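Local atomic coordinates of proteolytically activated form of PPO4 Tyrosinase (PDB entry 4OUA), a protein that oxidises phenols at a pair of copper ions, very probably hydroxylating monophenols and converting the resulting o-diphenols into the o-quinones that lead to melanin. Residues 147-152 with 159-164; 189-194 with 255-260; 288-293 with 349-354; 319-324 with 337-342. All blocks are in the same frame, centred on the assembly; numbering follows the deposited sequence.

Interaction 1 of 4, residues 147-152 with 159-164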
loop_
_atom_site.group_PDB
_atom_site.type_symbol
_atom_site.label_atom_id
_atom_site.label_comp_id
_atom_site.label_asym_id
_atom_site.label_seq_id
_atom_site.Cartn_x
_atom_site.Cartn_y
_atom_site.Cartn_z
ATOM N N GLU A 147 -0.093 -21.628 -2.335
ATOM C CA GLU A 147 1.367 -21.688 -2.364
ATOM C C GLU A 147 1.892 -21.582 -3.792
ATOM O O GLU A 147 2.924 -20.959 -4.039
ATOM C CB GLU A 147 1.865 -22.982 -1.718
ATOM C CG GLU A 147 1.728 -23.020 -0.208
ATOM C CD GLU A 147 2.723 -22.114 0.489
ATOM O OE1 GLU A 147 3.695 -21.678 -0.167
ATOM O OE2 GLU A 147 2.536 -21.840 1.692
ATOM N N GLN A 148 1.177 -22.204 -4.723
ATOM C CA GLN A 148 1.514 -22.124 -6.139
ATOM C C GLN A 148 0.377 -21.434 -6.886
ATOM O O GLN A 148 -0.792 -21.605 -6.539
ATOM C CB GLN A 148 1.769 -23.518 -6.717
ATOM C CG GLN A 148 2.796 -24.344 -5.948
ATOM C CD GLN A 148 4.230 -24.003 -6.318
ATOM O OE1 GLN A 148 4.513 -23.600 -7.446
ATOM N NE2 GLN A 148 5.141 -24.168 -5.366
ATOM N N VAL A 149 0.718 -20.654 -7.907
ATOM C CA VAL A 149 -0.288 -19.927 -8.674
ATOM C C VAL A 149 -0.104 -20.115 -10.176
ATOM O O VAL A 149 1.017 -20.237 -10.664
ATOM C CB VAL A 149 -0.263 -18.418 -8.354
ATOM C CG1 VAL A 149 -0.718 -18.165 -6.921
ATOM C CG2 VAL A 149 1.126 -17.843 -8.597
ATOM N N LYS A 150 -1.218 -20.130 -10.902
ATOM C CA LYS A 150 -1.196 -20.306 -12.349
ATOM C C LYS A 150 -0.929 -18.997 -13.085
ATOM O O LYS A 150 -1.649 -18.012 -12.910
ATOM C CB LYS A 150 -2.519 -20.901 -12.837
ATOM C CG LYS A 150 -2.832 -22.288 -12.307
ATOM C CD LYS A 150 -4.171 -22.773 -12.845
ATOM C CE LYS A 150 -4.528 -24.152 -12.317
ATOM N NZ LYS A 150 -5.865 -24.593 -12.804
ATOM N N ILE A 151 0.110 -18.991 -13.914
ATOM C CA ILE A 151 0.388 -17.852 -14.775
ATOM C C ILE A 151 0.657 -18.329 -16.196
ATOM O O ILE A 151 0.680 -19.531 -16.463
ATOM C CB ILE A 151 1.590 -17.029 -14.273
ATOM C CG1 ILE A 151 2.864 -17.873 -14.293
ATOM C CG2 ILE A 151 1.325 -16.493 -12.877
ATOM C CD1 ILE A 151 4.099 -17.118 -13.856
ATOM N N THR A 152 0.844 -17.382 -17.108
ATOM C CA THR A 152 1.177 -17.715 -18.485
ATOM C C THR A 152 2.687 -17.654 -18.680
ATOM O O THR A 152 3.328 -16.661 -18.330
ATOM C CB THR A 152 0.486 -16.770 -19.484
ATOM O OG1 THR A 152 -0.932 -16.972 -19.429
ATOM C CG2 THR A 152 0.974 -17.039 -20.897
ATOM N N ILE A 159 1.677 -22.221 -16.751
ATOM C CA ILE A 159 2.502 -22.897 -15.758
ATOM C C ILE A 159 2.109 -22.488 -14.345
ATOM O O ILE A 159 1.306 -21.574 -14.153
ATOM C CB ILE A 159 3.991 -22.593 -15.963
ATOM C CG1 ILE A 159 4.327 -21.201 -15.424
ATOM C CG2 ILE A 159 4.359 -22.720 -17.433
ATOM C CD1 ILE A 159 5.807 -20.890 -15.420
ATOM N N THR A 160 2.677 -23.171 -13.355
ATOM C CA THR A 160 2.435 -22.828 -11.959
ATOM C C THR A 160 3.752 -22.592 -11.231
ATOM O O THR A 160 4.574 -23.500 -11.099
ATOM C CB THR A 160 1.635 -23.925 -11.230
ATOM O OG1 THR A 160 2.408 -25.128 -11.168
ATOM C CG2 THR A 160 0.326 -24.200 -11.958
ATOM N N VAL A 161 3.949 -21.363 -10.768
ATOM C CA VAL A 161 5.157 -21.002 -10.037
ATOM C C VAL A 161 4.801 -20.636 -8.603
ATOM O O VAL A 161 3.635 -20.398 -8.292
ATOM C CB VAL A 161 5.891 -19.824 -10.701
ATOM C CG1 VAL A 161 6.200 -20.149 -12.150
ATOM C CG2 VAL A 161 5.055 -18.559 -10.604
ATOM N N ARG A 162 5.804 -20.596 -7.730
ATOM C CA ARG A 162 5.562 -20.290 -6.325
ATOM C C ARG A 162 5.037 -18.867 -6.160
ATOM O O ARG A 162 5.423 -17.958 -6.896
ATOM C CB ARG A 162 6.831 -20.498 -5.495
ATOM C CG ARG A 162 7.998 -19.590 -5.853
ATOM C CD ARG A 162 9.240 -19.999 -5.068
ATOM N NE ARG A 162 10.344 -19.054 -5.212
ATOM C CZ ARG A 162 11.101 -18.951 -6.299
ATOM N NH1 ARG A 162 10.866 -19.729 -7.347
ATOM N NH2 ARG A 162 12.087 -18.065 -6.344
ATOM N N ASN A 163 4.144 -18.691 -5.191
ATOM C CA ASN A 163 3.465 -17.419 -4.980
ATOM C C ASN A 163 4.302 -16.440 -4.164
ATOM O O ASN A 163 4.549 -16.667 -2.979
ATOM C CB ASN A 163 2.121 -17.655 -4.290
ATOM C CG ASN A 163 1.202 -16.455 -4.378
ATOM O OD1 ASN A 163 1.627 -15.354 -4.735
ATOM N ND2 ASN A 163 -0.068 -16.659 -4.049
ATOM N N PRO A 164 4.736 -15.341 -4.797
ATOM C CA PRO A 164 5.528 -14.307 -4.125
ATOM C C PRO A 164 4.662 -13.359 -3.297
ATOM O O PRO A 164 5.189 -12.521 -2.568
ATOM C CB PRO A 164 6.187 -13.567 -5.288
ATOM C CG PRO A 164 5.205 -13.699 -6.399
ATOM C CD PRO A 164 4.555 -15.051 -6.231
#
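Val-149 and Val-161 form an antiparallel hydrogen-bonded pair: Val-149 N gives an almost straight bond (170° at the hydrogen) to Val-161 O at 3.0 Å, and Val-161 N returns one to Val-149 O. Ile-151 and Ile-159 repeat the pattern, Ile-151 N lying 2.9 Å from Ile-159 O. A fifth backbone bond, from Asn-163 N to Glu-147 O at 2.8 Å, carries the pairing just past the strands.

The apolar contacts gather on the face bearing Val-149, Ile-151, Ile-159 and Val-161. CG1 of Ile-151 sits 3.8 Å from CG1 of Ile-159, and its chain, extended at chi2 (178°), brings CD1 to within 3.7 Å of CG2 of Val-161, which it meets at about a right angle. An alanine at Ile-151 would probably cost Ile-159 and Val-161 their contacts with CG1 and CD1 and open a gap toward helix 25-39. On the face of Lys-150 and Thr-160 the two side chains run side by side, Lys-150 CG touching Thr-160 CG2 at 3.7 Å.

Among the polar groups, Asn-163 sets its amide against CG1 of Val-149. Glu-142 O and Leu-146 O hold its ND2, while OD1 accepts from Ile-165 N, which fixes the rotation of the amide. The whole is a two-stranded beta hairpin of the tyrosinase central domain, with Ile-151 and Ile-159 resting on Arg-33 of helix 25-39.

Interaction 2 of 4, residues 189-194 with 255-260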
loop_
_atom_site.group_PDB
_atom_site.type_symbol
_atom_site.label_atom_id
_atom_site.label_comp_id
_atom_site.label_asym_id
_atom_site.label_seq_id
_atom_site.Cartn_x
_atom_site.Cartn_y
_atom_site.Cartn_z
ATOM N N THR A 189 8.767 -13.396 6.069
ATOM C CA THR A 189 7.661 -12.698 6.715
ATOM C C THR A 189 6.556 -13.683 7.103
ATOM O O THR A 189 6.324 -14.675 6.413
ATOM C CB THR A 189 7.088 -11.596 5.808
ATOM O OG1 THR A 189 6.655 -12.166 4.567
ATOM C CG2 THR A 189 8.151 -10.540 5.529
ATOM N N VAL A 190 5.880 -13.412 8.215
ATOM C CA VAL A 190 4.883 -14.343 8.732
ATOM C C VAL A 190 3.554 -13.672 9.062
ATOM O O VAL A 190 3.519 -12.577 9.623
ATOM C CB VAL A 190 5.402 -15.063 9.985
ATOM C CG1 VAL A 190 4.262 -15.760 10.703
ATOM C CG2 VAL A 190 6.486 -16.059 9.603
ATOM N N ARG A 191 2.461 -14.347 8.714
ATOM C CA ARG A 191 1.117 -13.844 8.980
ATOM C C ARG A 191 0.411 -14.661 10.059
ATOM O O ARG A 191 0.317 -15.885 9.958
ATOM C CB ARG A 191 0.281 -13.852 7.700
ATOM C CG ARG A 191 0.795 -12.931 6.610
ATOM C CD ARG A 191 0.009 -13.112 5.322
ATOM N NE ARG A 191 0.603 -12.368 4.215
ATOM C CZ ARG A 191 0.221 -12.480 2.946
ATOM N NH1 ARG A 191 -0.758 -13.311 2.615
ATOM N NH2 ARG A 191 0.823 -11.762 2.008
ATOM N N ASN A 192 -0.088 -13.975 11.084
ATOM C CA ASN A 192 -0.876 -14.614 12.134
ATOM C C ASN A 192 -0.145 -15.789 12.787
ATOM O O ASN A 192 -0.640 -16.916 12.770
ATOM C CB ASN A 192 -2.216 -15.088 11.559
ATOM C CG ASN A 192 -3.260 -15.343 12.632
ATOM O OD1 ASN A 192 -3.321 -14.635 13.639
ATOM N ND2 ASN A 192 -4.090 -16.359 12.420
ATOM N N PRO A 193 1.036 -15.525 13.366
ATOM C CA PRO A 193 1.885 -16.579 13.937
ATOM C C PRO A 193 1.331 -17.173 15.232
ATOM O O PRO A 193 0.627 -16.493 15.978
ATOM C CB PRO A 193 3.206 -15.853 14.200
ATOM C CG PRO A 193 2.809 -14.439 14.427
ATOM C CD PRO A 193 1.643 -14.190 13.512
ATOM N N ASP A 194 1.657 -18.438 15.485
ATOM C CA ASP A 194 1.248 -19.114 16.712
ATOM C C ASP A 194 2.255 -18.878 17.830
ATOM O O ASP A 194 3.151 -18.042 17.706
ATOM C CB ASP A 194 1.079 -20.617 16.474
ATOM C CG ASP A 194 -0.206 -20.956 15.742
ATOM O OD1 ASP A 194 -1.208 -20.233 15.926
ATOM O OD2 ASP A 194 -0.215 -21.949 14.985
ATOM N N GLY A 255 -3.561 -5.440 12.280
ATOM C CA GLY A 255 -3.758 -6.307 13.426
ATOM C C GLY A 255 -4.293 -7.672 13.041
ATOM O O GLY A 255 -3.814 -8.693 13.531
ATOM N N PHE A 256 -5.289 -7.688 12.162
ATOM C CA PHE A 256 -5.907 -8.935 11.722
ATOM C C PHE A 256 -4.889 -9.877 11.094
ATOM O O PHE A 256 -4.910 -11.081 11.338
ATOM C CB PHE A 256 -7.031 -8.657 10.719
ATOM C CG PHE A 256 -8.209 -7.933 11.305
ATOM C CD1 PHE A 256 -8.389 -7.864 12.677
ATOM C CD2 PHE A 256 -9.142 -7.323 10.482
ATOM C CE1 PHE A 256 -9.474 -7.199 13.213
ATOM C CE2 PHE A 256 -10.227 -6.658 11.013
ATOM C CZ PHE A 256 -10.393 -6.596 12.379
ATOM N N VAL A 257 -3.995 -9.318 10.287
ATOM C CA VAL A 257 -3.050 -10.116 9.515
ATOM C C VAL A 257 -1.804 -10.492 10.310
ATOM O O VAL A 257 -1.333 -11.628 10.239
ATOM C CB VAL A 257 -2.613 -9.373 8.237
ATOM C CG1 VAL A 257 -1.535 -10.157 7.511
ATOM C CG2 VAL A 257 -3.808 -9.128 7.331
ATOM N N GLY A 258 -1.273 -9.539 11.067
ATOM C CA GLY A 258 -0.009 -9.733 11.754
ATOM C C GLY A 258 -0.108 -10.290 13.161
ATOM O O GLY A 258 0.777 -11.019 13.607
ATOM N N ARG A 259 -1.186 -9.952 13.861
ATOM C CA ARG A 259 -1.325 -10.317 15.267
ATOM C C ARG A 259 -2.013 -11.668 15.460
ATOM O O ARG A 259 -3.223 -11.792 15.274
ATOM C CB ARG A 259 -2.098 -9.228 16.015
ATOM C CG ARG A 259 -2.104 -9.374 17.529
ATOM C CD ARG A 259 -0.707 -9.222 18.107
ATOM N NE ARG A 259 -0.736 -9.000 19.550
ATOM C CZ ARG A 259 -0.776 -9.971 20.457
ATOM N NH1 ARG A 259 -0.792 -11.241 20.075
ATOM N NH2 ARG A 259 -0.802 -9.670 21.748
ATOM N N GLY A 260 -1.230 -12.676 15.832
ATOM C CA GLY A 260 -1.770 -13.976 16.189
ATOM C C GLY A 260 -1.624 -14.206 17.681
ATOM O O GLY A 260 -2.094 -13.403 18.487
#
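Val-257, in the last turn of helix 246-258, meets Arg-191 through both side chain and backbone. Its CG1, anti to the backbone N (chi1 175°), lies 3.7 Å from CG of Arg-191; the two side chains run side by side and point the same way, so the valine packs on the aliphatic part of the arginine. The charged end continues to a salt bridge with Asp-275, and NH1 is also bonded to Ile-143 O. The carbonyl of Val-257 accepts a weak, strongly bent bond from Asn-192 N, with 2.8 Å from nitrogen to oxygen and only 119° at the hydrogen.

At Gly-258 the carbonyl oxygen comes 3.3 Å from CD of Pro-193. Arg-259 is the first residue to leave the helical conformation, and its carbonyl oxygen lies 3.3 Å from OD1 of Asn-192. Two acceptors this close would repel, but NZ of Lys-207 bonds to both, and to Phe-256 O, which is likely to offset the repulsion. Gly-260 closes the contact, its CA 3.1 Å from OD1 of Asn-192 and 3.5 Å from Pro-193 O; a CB here would point toward the other segment and would probably collide with that carbonyl.

The loop 189-194 thus lies across the C-terminal end of helix 246-258, which carries the copper ligands His-250 and His-254. Helix 201-224 flanks it, supplying Lys-207 and packing Ala-203 and Leu-204 on Asn-192, while Met-266 from a loop touches Val-257.

Interaction 3 of 4, residues 288-293 with 349-354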
loop_
_atom_site.group_PDB
_atom_site.type_symbol
_atom_site.label_atom_id
_atom_site.label_comp_id
_atom_site.label_asym_id
_atom_site.label_seq_id
_atom_site.Cartn_x
_atom_site.Cartn_y
_atom_site.Cartn_z
ATOM N N HIS A 288 -9.728 4.777 -0.513
ATOM C CA HIS A 288 -10.610 5.402 0.461
ATOM C C HIS A 288 -10.432 6.915 0.424
ATOM O O HIS A 288 -11.404 7.669 0.470
ATOM C CB HIS A 288 -10.331 4.866 1.868
ATOM C CG HIS A 288 -10.778 3.453 2.075
ATOM N ND1 HIS A 288 -10.433 2.719 3.189
ATOM C CD2 HIS A 288 -11.553 2.641 1.316
ATOM C CE1 HIS A 288 -10.973 1.515 3.107
ATOM N NE2 HIS A 288 -11.656 1.442 1.979
ATOM N N LEU A 289 -9.178 7.345 0.335
ATOM C CA LEU A 289 -8.860 8.763 0.249
ATOM C C LEU A 289 -9.477 9.380 -1.002
ATOM O O LEU A 289 -10.003 10.490 -0.958
ATOM C CB LEU A 289 -7.345 8.969 0.254
ATOM C CG LEU A 289 -6.858 10.417 0.271
ATOM C CD1 LEU A 289 -7.417 11.148 1.478
ATOM C CD2 LEU A 289 -5.341 10.460 0.269
ATOM N N SER A 290 -9.417 8.651 -2.113
ATOM C CA SER A 290 -10.007 9.111 -3.367
ATOM C C SER A 290 -11.524 9.216 -3.251
ATOM O O SER A 290 -12.123 10.181 -3.721
ATOM C CB SER A 290 -9.634 8.175 -4.520
ATOM O OG SER A 290 -8.248 8.233 -4.803
ATOM N N LEU A 291 -12.138 8.216 -2.622
ATOM C CA LEU A 291 -13.583 8.201 -2.424
ATOM C C LEU A 291 -14.019 9.313 -1.477
ATOM O O LEU A 291 -15.012 10.000 -1.721
ATOM C CB LEU A 291 -14.041 6.847 -1.882
ATOM C CG LEU A 291 -14.025 5.669 -2.855
ATOM C CD1 LEU A 291 -14.547 4.411 -2.177
ATOM C CD2 LEU A 291 -14.844 5.986 -4.094
ATOM N N TRP A 292 -13.267 9.479 -0.395
ATOM C CA TRP A 292 -13.546 10.519 0.587
ATOM C C TRP A 292 -13.441 11.904 -0.043
ATOM O O TRP A 292 -14.226 12.797 0.275
ATOM C CB TRP A 292 -12.591 10.394 1.775
ATOM C CG TRP A 292 -12.683 11.522 2.747
ATOM C CD1 TRP A 292 -13.519 11.614 3.822
ATOM C CD2 TRP A 292 -11.902 12.722 2.742
ATOM N NE1 TRP A 292 -13.308 12.800 4.484
ATOM C CE2 TRP A 292 -12.323 13.497 3.842
ATOM C CE3 TRP A 292 -10.891 13.217 1.913
ATOM C CZ2 TRP A 292 -11.765 14.741 4.133
ATOM C CZ3 TRP A 292 -10.339 14.451 2.205
ATOM C CH2 TRP A 292 -10.777 15.199 3.305
ATOM N N GLN A 293 -12.472 12.075 -0.939
ATOM C CA GLN A 293 -12.306 13.335 -1.658
ATOM C C GLN A 293 -13.551 13.674 -2.469
ATOM O O GLN A 293 -13.896 14.843 -2.633
ATOM C CB GLN A 293 -11.087 13.277 -2.583
ATOM C CG GLN A 293 -9.747 13.256 -1.869
ATOM C CD GLN A 293 -8.585 13.101 -2.829
ATOM O OE1 GLN A 293 -7.732 12.228 -2.657
ATOM N NE2 GLN A 293 -8.546 13.947 -3.853
ATOM N N TYR A 349 -2.603 7.234 -12.252
ATOM C CA TYR A 349 -3.477 6.176 -11.766
ATOM C C TYR A 349 -4.835 6.709 -11.329
ATOM O O TYR A 349 -5.042 7.917 -11.226
ATOM C CB TYR A 349 -2.811 5.415 -10.613
ATOM C CG TYR A 349 -2.847 6.121 -9.275
ATOM C CD1 TYR A 349 -3.866 5.870 -8.366
ATOM C CD2 TYR A 349 -1.854 7.020 -8.914
ATOM C CE1 TYR A 349 -3.903 6.505 -7.139
ATOM C CE2 TYR A 349 -1.881 7.660 -7.689
ATOM C CZ TYR A 349 -2.907 7.397 -6.806
ATOM O OH TYR A 349 -2.939 8.030 -5.584
ATOM N N SER A 350 -5.758 5.787 -11.082
ATOM C CA SER A 350 -7.104 6.124 -10.640
ATOM C C SER A 350 -7.835 4.852 -10.232
ATOM O O SER A 350 -7.264 3.762 -10.275
ATOM C CB SER A 350 -7.874 6.857 -11.740
ATOM O OG SER A 350 -9.197 7.150 -11.325
ATOM N N TYR A 351 -9.098 4.987 -9.843
ATOM C CA TYR A 351 -9.872 3.833 -9.401
ATOM C C TYR A 351 -11.145 3.678 -10.219
ATOM O O TYR A 351 -11.742 4.668 -10.642
ATOM C CB TYR A 351 -10.195 3.950 -7.910
ATOM C CG TYR A 351 -8.958 4.050 -7.050
ATOM C CD1 TYR A 351 -8.303 2.910 -6.606
ATOM C CD2 TYR A 351 -8.431 5.285 -6.697
ATOM C CE1 TYR A 351 -7.165 2.995 -5.828
ATOM C CE2 TYR A 351 -7.293 5.381 -5.918
ATOM C CZ TYR A 351 -6.664 4.232 -5.487
ATOM O OH TYR A 351 -5.531 4.321 -4.712
ATOM N N PRO A 352 -11.561 2.425 -10.445
ATOM C CA PRO A 352 -12.719 2.083 -11.277
ATOM C C PRO A 352 -14.042 2.583 -10.701
ATOM O O PRO A 352 -15.063 2.535 -11.389
ATOM C CB PRO A 352 -12.685 0.551 -11.314
ATOM C CG PRO A 352 -11.927 0.157 -10.100
ATOM C CD PRO A 352 -10.905 1.228 -9.891
ATOM N N ASP A 353 -14.019 3.057 -9.459
ATOM C CA ASP A 353 -15.215 3.590 -8.815
ATOM C C ASP A 353 -15.711 4.853 -9.511
ATOM O O ASP A 353 -16.868 5.239 -9.357
ATOM C CB ASP A 353 -14.940 3.888 -7.339
ATOM C CG ASP A 353 -14.332 2.705 -6.608
ATOM O OD1 ASP A 353 -13.091 2.562 -6.638
ATOM O OD2 ASP A 353 -15.093 1.920 -6.004
ATOM N N PHE A 354 -14.832 5.488 -10.281
ATOM C CA PHE A 354 -15.140 6.769 -10.904
ATOM C C PHE A 354 -15.389 6.669 -12.407
ATOM O O PHE A 354 -15.598 7.686 -13.069
ATOM C CB PHE A 354 -14.004 7.763 -10.651
ATOM C CG PHE A 354 -13.711 7.993 -9.198
ATOM C CD1 PHE A 354 -14.480 8.873 -8.454
ATOM C CD2 PHE A 354 -12.662 7.340 -8.577
ATOM C CE1 PHE A 354 -14.211 9.091 -7.118
ATOM C CE2 PHE A 354 -12.387 7.554 -7.239
ATOM C CZ PHE A 354 -13.163 8.431 -6.509
#
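Ser-290 and Tyr-351 stand 8.0 Å apart at their CA atoms, as do Leu-291 and Asp-353, so the helical segment 288-293 and the segment 349-354 meet through side chains, without a hydrogen bond across. Segment 349-354 leaves a short strand and turns into a 3-10 segment, with Phe-354 N bonded to Tyr-351 O; this bend lets Tyr-351, Asp-353 and Phe-354 all start toward the helix.

OG of Ser-290 lies 3.2 Å from CE2 of Tyr-351, approaching the ring obliquely. The phenol oxygen goes further, to OD2 of Asp-286, which Tyr-349 OH also engages, and CE2 of Tyr-351 lies in plane at the edge of the Tyr-349 ring. An alanine in place of Tyr-351 would probably leave Asp-286 with one phenol partner fewer and open a gap beside Ser-290. The ring of Phe-354 points its CZ at the helix backbone: Ser-290 O comes to its edge, near the ring plane, at 3.5 Å. CD2 of Leu-291 touches that CZ at 3.8 Å and CB of Asp-353 at 3.9 Å. The carboxylate of Asp-353 is bound by Arg-287 in a salt bridge and by His-372.

Residues 349-351 form the Y-X-Y tyrosine motif that marks the C-terminal end of the catalytic core in tyrosinases; Arg-15 makes a cation-pi contact with Tyr-349, and the partner helix 277-295 carries the copper ligand His-282.

Interaction 4 of 4, residues 319-324 with 337-342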
loop_
_atom_site.group_PDB
_atom_site.type_symbol
_atom_site.label_atom_id
_atom_site.label_comp_id
_atom_site.label_asym_id
_atom_site.label_seq_id
_atom_site.Cartn_x
_atom_site.Cartn_y
_atom_site.Cartn_z
ATOM N N LEU A 319 3.895 20.429 10.975
ATOM C CA LEU A 319 3.721 19.923 9.619
ATOM C C LEU A 319 2.460 20.469 8.958
ATOM O O LEU A 319 1.406 20.565 9.587
ATOM C CB LEU A 319 3.683 18.392 9.620
ATOM C CG LEU A 319 5.001 17.649 9.853
ATOM C CD1 LEU A 319 5.543 17.885 11.251
ATOM C CD2 LEU A 319 4.814 16.170 9.607
ATOM N N ASN A 320 2.576 20.826 7.683
ATOM C CA ASN A 320 1.429 21.282 6.910
ATOM C C ASN A 320 1.453 20.731 5.487
ATOM O O ASN A 320 2.211 19.809 5.179
ATOM C CB ASN A 320 1.365 22.815 6.887
ATOM C CG ASN A 320 2.628 23.455 6.331
ATOM O OD1 ASN A 320 3.390 22.831 5.591
ATOM N ND2 ASN A 320 2.852 24.715 6.686
ATOM N N LYS A 321 0.623 21.308 4.625
ATOM C CA LYS A 321 0.512 20.869 3.238
ATOM C C LYS A 321 1.788 21.130 2.440
ATOM O O LYS A 321 2.015 20.516 1.396
ATOM C CB LYS A 321 -0.670 21.566 2.564
ATOM C CG LYS A 321 -0.585 23.081 2.628
ATOM C CD LYS A 321 -1.712 23.740 1.861
ATOM C CE LYS A 321 -1.564 25.254 1.882
ATOM N NZ LYS A 321 -2.626 25.929 1.086
ATOM N N ASP A 322 2.618 22.043 2.932
ATOM C CA ASP A 322 3.836 22.422 2.227
ATOM C C ASP A 322 5.050 21.651 2.732
ATOM O O ASP A 322 6.162 21.839 2.239
ATOM C CB ASP A 322 4.079 23.926 2.358
ATOM C CG ASP A 322 3.012 24.748 1.664
ATOM O OD1 ASP A 322 2.578 24.345 0.564
ATOM O OD2 ASP A 322 2.604 25.792 2.218
ATOM N N SER A 323 4.834 20.785 3.717
ATOM C CA SER A 323 5.913 19.962 4.248
ATOM C C SER A 323 6.397 18.974 3.194
ATOM O O SER A 323 5.599 18.422 2.435
ATOM C CB SER A 323 5.457 19.216 5.503
ATOM O OG SER A 323 5.081 20.121 6.527
ATOM N N ALA A 324 7.708 18.760 3.145
ATOM C CA ALA A 324 8.287 17.812 2.203
ATOM C C ALA A 324 7.982 16.384 2.638
ATOM O O ALA A 324 8.016 16.070 3.826
ATOM C CB ALA A 324 9.788 18.024 2.083
ATOM N N THR A 337 4.946 17.291 -2.098
ATOM C CA THR A 337 4.162 17.953 -1.065
ATOM C C THR A 337 2.709 17.497 -1.152
ATOM O O THR A 337 2.298 16.887 -2.141
ATOM C CB THR A 337 4.241 19.487 -1.180
ATOM O OG1 THR A 337 3.854 19.892 -2.499
ATOM C CG2 THR A 337 5.659 19.966 -0.907
ATOM N N SER A 338 1.937 17.793 -0.111
ATOM C CA SER A 338 0.563 17.322 -0.015
ATOM C C SER A 338 -0.384 18.075 -0.950
ATOM O O SER A 338 -1.387 17.522 -1.403
ATOM C CB SER A 338 0.072 17.441 1.427
ATOM O OG SER A 338 0.845 16.630 2.297
ATOM N N VAL A 339 -0.060 19.333 -1.234
ATOM C CA VAL A 339 -0.932 20.198 -2.026
ATOM C C VAL A 339 -1.332 19.589 -3.372
ATOM O O VAL A 339 -2.520 19.485 -3.676
ATOM C CB VAL A 339 -0.273 21.569 -2.283
ATOM C CG1 VAL A 339 -1.190 22.448 -3.121
ATOM C CG2 VAL A 339 0.068 22.249 -0.969
ATOM N N PRO A 340 -0.342 19.189 -4.188
ATOM C CA PRO A 340 -0.642 18.630 -5.512
ATOM C C PRO A 340 -1.225 17.217 -5.471
ATOM O O PRO A 340 -1.862 16.798 -6.438
ATOM C CB PRO A 340 0.725 18.623 -6.202
ATOM C CG PRO A 340 1.703 18.529 -5.088
ATOM C CD PRO A 340 1.109 19.317 -3.960
ATOM N N LEU A 341 -1.021 16.503 -4.367
ATOM C CA LEU A 341 -1.401 15.094 -4.285
ATOM C C LEU A 341 -2.909 14.870 -4.202
ATOM O O LEU A 341 -3.362 13.755 -3.939
ATOM C CB LEU A 341 -0.722 14.434 -3.084
ATOM C CG LEU A 341 0.795 14.294 -3.189
ATOM C CD1 LEU A 341 1.340 13.511 -2.006
ATOM C CD2 LEU A 341 1.179 13.634 -4.505
ATOM N N THR A 342 -3.685 15.925 -4.424
ATOM C CA THR A 342 -5.135 15.794 -4.470
ATOM C C THR A 342 -5.552 15.149 -5.783
ATOM O O THR A 342 -6.631 14.570 -5.889
ATOM C CB THR A 342 -5.839 17.155 -4.324
ATOM O OG1 THR A 342 -5.449 18.015 -5.401
ATOM C CG2 THR A 342 -5.474 17.804 -2.998
#
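Lys-321 and Ser-338 bring the two loops together with CA atoms 4.8 Å apart, the carbonyl of Lys-321, inside a type I turn from Asn-320 to Ser-323, accepting the one hydrogen bond across the contact, from Ser-338 N at 3.1 Å (136° at the hydrogen).

The turn that presents this carbonyl is braced from within. Asn-320 OD1 receives Asp-322 N, which stands above the plane of the amide carbonyl, in an Asx turn, and Asn-320 N bonds to OG of Ser-323 at 2.8 Å. Across the gap, CG2 of Val-339 lies against the aliphatic part of Lys-321, 3.7 Å from its CD. The same methyl is 3.5 Å from Lys-321 O and 3.6 Å from OD1 of Asp-322. CG of Lys-321, between the backbone N and the carbonyl carbon (chi1 56°), also reaches that methyl; the two side chains cross obliquely. CG2 of Thr-337 lies 3.7 Å from Asp-322 O and equally far from Ser-323 O. Ser-338 directs CB at Lys-321 O; its hydroxyl is engaged with Thr-88 OG1 and its carbonyl with Trp-300 NE1, tying this side of the contact to the body of the protein.

One backbone hydrogen bond with aliphatic groups packed beside it, and no ion pair across the contact, suggests a surface contact that probably rests more on the shape of the turn than on charge.

Interactions 3 and 4 are the two that touch: Gln-293 NE2 of the helix segment lies 2.9 Å from Thr-342 O, a probable hydrogen bond, although their centres are about 19 Å apart. Interactions 2 and 3 lie on opposite sides of the chain's centre, on helices 246-258 and 277-295, which follow each other in sequence and supply His-250, His-254 and His-282 to one copper. The side chain of Val-257 is about 10 Å from a bound copper, that of Tyr-351 about 14 Å. Interaction 1 is remote from the annotated sites, its nearest atoms about 6 Å from interaction 2 and about 26 Å from interaction 4.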